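PDB 2HNK: SAM-dependent O-methyltransferase from Leptospira interrogans, which probably transfers a methyl group from S-adenosylmethionine to a hydroxyl oxygen of its substrate, and is seen here with the product S-adenosyl-L-homocysteine bound. Local coordinates for residues K87-V93 and K113-G119. Numbering follows the deposited sequence.
Sequences KILCCDV and KIFLKLG. With SAH (S-adenosyl-L-homocysteine), chain O.
With its ring carbon CG trans to the carbonyl carbon (chi1 -63°), F115 swings back along strand 87-92 toward K87, whose extended chain passes the ring at a slant, K87 CB lying 3.7 Å from F115 CE1. I88 O sits near the plane of the same ring, at its edge. L89, its CG turned opposite the backbone N (chi1 170°), sends CD1 over the neighbouring strand, 3.4 Å from F115 O and against F115 CB. On the other face I88 and I114 run alongside each other in the same sense, with I88 CG2 3.9 Å from I114 CG1; L116 CD1 rests against C90 CB.

Between these two layers the strands run parallel. I88 and C90 each give their N-H to one carbonyl, of K113 and F115, and accept, on their own carbonyl oxygens, the N-H of F115 and of K117; C90 N to F115 O is the shortest of these bonds at 2.7 Å and nearly straight. The ladder ends less regularly: G119 N reaches D92 O at 3.1 Å in a bond that is bent, 142° at the hydrogen, approaching from outside the carbonyl plane.

Just there D92 takes both ribose hydroxyls of S-adenosyl-L-homocysteine, O2' on OD1 and O3' on OD2; it is the acidic residue at the end of the second strand that binds the ribose diol in Rossmann-like methyltransferases. Backbone N-H groups of T69 and F70 hold OD2, that of S94 holds OD1, and V93 packs against the adenine.

The pair forms a beta-alpha-beta unit through helix 95-107, which covers I114, L116 and L118. Helix 73-81 packs on I88, C90 and I114, while W137 and F141 lie over L89 on the opposite face. Strand 63-67 flanks 87-92 on its far side, leaving 114-118 outermost in this chain's sheet.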
loop_
_atom_site.group_PDB
_atom_site.type_symbol
_atom_site.label_atom_id
_atom_site.label_comp_id
_atom_site.label_asym_id
_atom_site.label_seq_id
_atom_site.Cartn_x
_atom_site.Cartn_y
_atom_site.Cartn_z
ATOM N N LYS C 87 -13.274 -14.694 0.235
ATOM C CA LYS C 87 -14.561 -14.244 0.768
ATOM C C LYS C 87 -14.449 -13.032 1.704
ATOM O O LYS C 87 -13.446 -12.872 2.391
ATOM C CB LYS C 87 -15.255 -15.404 1.481
ATOM C CG LYS C 87 -15.590 -16.569 0.554
ATOM C CD LYS C 87 -15.797 -17.852 1.341
ATOM C CE LYS C 87 -15.965 -19.029 0.396
ATOM N NZ LYS C 87 -16.540 -20.206 1.111
ATOM N N ILE C 88 -15.491 -12.198 1.722
ATOM C CA ILE C 88 -15.550 -11.016 2.604
ATOM C C ILE C 88 -16.834 -10.981 3.448
ATOM O O ILE C 88 -17.931 -11.172 2.925
ATOM C CB ILE C 88 -15.362 -9.670 1.807
ATOM C CG1 ILE C 88 -15.542 -8.446 2.722
ATOM C CG2 ILE C 88 -16.282 -9.598 0.595
ATOM C CD1 ILE C 88 -15.200 -7.106 2.073
ATOM N N LEU C 89 -16.685 -10.756 4.752
ATOM C CA LEU C 89 -17.814 -10.431 5.619
ATOM C C LEU C 89 -17.935 -8.918 5.821
ATOM O O LEU C 89 -16.971 -8.256 6.208
ATOM C CB LEU C 89 -17.695 -11.138 6.978
ATOM C CG LEU C 89 -18.673 -10.732 8.093
ATOM C CD1 LEU C 89 -20.107 -11.084 7.752
ATOM C CD2 LEU C 89 -18.295 -11.371 9.421
ATOM N N CYS C 90 -19.133 -8.397 5.562
ATOM C CA CYS C 90 -19.454 -6.988 5.742
ATOM C C CYS C 90 -20.346 -6.771 6.954
ATOM O O CYS C 90 -21.369 -7.436 7.105
ATOM C CB CYS C 90 -20.169 -6.459 4.503
ATOM S SG CYS C 90 -19.144 -6.421 3.050
ATOM N N CYS C 91 -19.949 -5.833 7.809
ATOM C CA CYS C 91 -20.687 -5.506 9.028
ATOM C C CYS C 91 -21.185 -4.082 8.926
ATOM O O CYS C 91 -20.393 -3.152 8.719
ATOM C CB CYS C 91 -19.785 -5.598 10.261
ATOM S SG CYS C 91 -18.883 -7.133 10.442
ATOM N N ASP C 92 -22.494 -3.912 9.074
ATOM C CA ASP C 92 -23.116 -2.599 9.021
ATOM C C ASP C 92 -24.392 -2.634 9.845
ATOM O O ASP C 92 -25.019 -3.691 9.994
ATOM C CB ASP C 92 -23.425 -2.211 7.572
ATOM C CG ASP C 92 -23.471 -0.699 7.359
ATOM O OD1 ASP C 92 -24.506 -0.071 7.666
ATOM O OD2 ASP C 92 -22.475 -0.134 6.866
ATOM N N VAL C 93 -24.765 -1.480 10.388
ATOM C CA VAL C 93 -26.006 -1.335 11.144
ATOM C C VAL C 93 -27.223 -1.068 10.261
ATOM O O VAL C 93 -28.357 -1.188 10.727
ATOM C CB VAL C 93 -25.908 -0.191 12.188
ATOM C CG1 VAL C 93 -25.010 -0.598 13.336
ATOM C CG2 VAL C 93 -25.422 1.112 11.540
ATOM N N LYS C 113 -19.333 -14.331 -3.091
ATOM C CA LYS C 113 -18.123 -14.026 -2.309
ATOM C C LYS C 113 -18.408 -13.233 -1.039
ATOM O O LYS C 113 -17.525 -13.083 -0.205
ATOM C CB LYS C 113 -17.138 -13.229 -3.173
ATOM C CG LYS C 113 -16.366 -14.062 -4.189
ATOM C CD LYS C 113 -15.765 -13.178 -5.281
ATOM C CE LYS C 113 -14.332 -13.563 -5.570
ATOM N NZ LYS C 113 -13.748 -12.728 -6.660
ATOM N N ILE C 114 -19.633 -12.725 -0.898
ATOM C CA ILE C 114 -19.945 -11.727 0.129
ATOM C C ILE C 114 -20.919 -12.229 1.191
ATOM O O ILE C 114 -21.946 -12.832 0.863
ATOM C CB ILE C 114 -20.495 -10.423 -0.504
ATOM C CG1 ILE C 114 -19.507 -9.868 -1.532
ATOM C CG2 ILE C 114 -20.797 -9.384 0.560
ATOM C CD1 ILE C 114 -20.071 -8.774 -2.392
ATOM N N PHE C 115 -20.581 -11.950 2.454
ATOM C CA PHE C 115 -21.372 -12.309 3.628
ATOM C C PHE C 115 -21.788 -11.039 4.368
ATOM O O PHE C 115 -20.977 -10.139 4.580
ATOM C CB PHE C 115 -20.545 -13.183 4.577
ATOM C CG PHE C 115 -20.129 -14.507 3.991
ATOM C CD1 PHE C 115 -19.218 -14.571 2.932
ATOM C CD2 PHE C 115 -20.625 -15.696 4.520
ATOM C CE1 PHE C 115 -18.836 -15.793 2.396
ATOM C CE2 PHE C 115 -20.234 -16.928 3.997
ATOM C CZ PHE C 115 -19.344 -16.979 2.936
ATOM N N LEU C 116 -23.042 -10.960 4.776
ATOM C CA LEU C 116 -23.529 -9.768 5.458
ATOM C C LEU C 116 -24.093 -10.103 6.833
ATOM O O LEU C 116 -24.848 -11.063 6.991
ATOM C CB LEU C 116 -24.580 -9.053 4.599
ATOM C CG LEU C 116 -25.226 -7.752 5.099
ATOM C CD1 LEU C 116 -24.233 -6.616 5.206
ATOM C CD2 LEU C 116 -26.360 -7.364 4.177
ATOM N N LYS C 117 -23.691 -9.315 7.824
ATOM C CA LYS C 117 -24.274 -9.366 9.143
ATOM C C LYS C 117 -24.655 -7.957 9.588
ATOM O O LYS C 117 -23.791 -7.133 9.897
ATOM C CB LYS C 117 -23.322 -10.010 10.153
ATOM C CG LYS C 117 -23.972 -10.321 11.515
ATOM C CD LYS C 117 -25.253 -11.143 11.363
ATOM C CE LYS C 117 -25.950 -11.367 12.703
ATOM N NZ LYS C 117 -26.483 -10.102 13.262
ATOM N N LEU C 118 -25.962 -7.706 9.606
ATOM C CA LEU C 118 -26.523 -6.459 10.102
ATOM C C LEU C 118 -26.570 -6.485 11.615
ATOM O O LEU C 118 -26.779 -7.536 12.223
ATOM C CB LEU C 118 -27.934 -6.239 9.549
ATOM C CG LEU C 118 -28.085 -6.065 8.033
ATOM C CD1 LEU C 118 -29.551 -6.213 7.640
ATOM C CD2 LEU C 118 -27.507 -4.720 7.525
ATOM N N GLY C 119 -26.385 -5.316 12.213
ATOM C CA GLY C 119 -26.349 -5.174 13.656
ATOM C C GLY C 119 -25.104 -4.417 14.056
ATOM O O GLY C 119 -24.347 -3.969 13.193
HETATM N N SAH O . -16.955 1.512 3.427
HETATM C CA SAH O . -18.033 2.435 2.953
HETATM C CB SAH O . -18.108 3.663 3.860
HETATM C CG SAH O . -18.510 3.351 5.304
HETATM S SD SAH O . -19.469 4.720 5.987
HETATM C C SAH O . -17.899 2.839 1.475
HETATM O O SAH O . -18.779 3.498 0.913
HETATM O OXT SAH O . -16.919 2.519 0.805
HETATM C "C5'" SAH O . -19.727 3.936 7.600
HETATM C "C4'" SAH O . -20.847 2.901 7.655
HETATM O "O4'" SAH O . -20.755 2.206 8.881
HETATM C "C3'" SAH O . -22.234 3.518 7.599
HETATM O "O3'" SAH O . -22.963 2.889 6.572
HETATM C "C2'" SAH O . -22.887 3.215 8.933
HETATM O "O2'" SAH O . -24.228 2.810 8.752
HETATM C "C1'" SAH O . -22.033 2.072 9.473
HETATM N N9 SAH O . -21.947 2.032 10.950
HETATM C C8 SAH O . -22.043 3.071 11.849
HETATM N N7 SAH O . -21.919 2.573 13.104
HETATM C C5 SAH O . -21.740 1.233 13.023
HETATM C C6 SAH O . -21.561 0.232 13.979
HETATM N N6 SAH O . -21.542 0.522 15.275
HETATM N N1 SAH O . -21.409 -1.081 13.576
HETATM C C2 SAH O . -21.424 -1.409 12.232
HETATM N N3 SAH O . -21.601 -0.415 11.287
HETATM C C4 SAH O . -21.760 0.881 11.674
#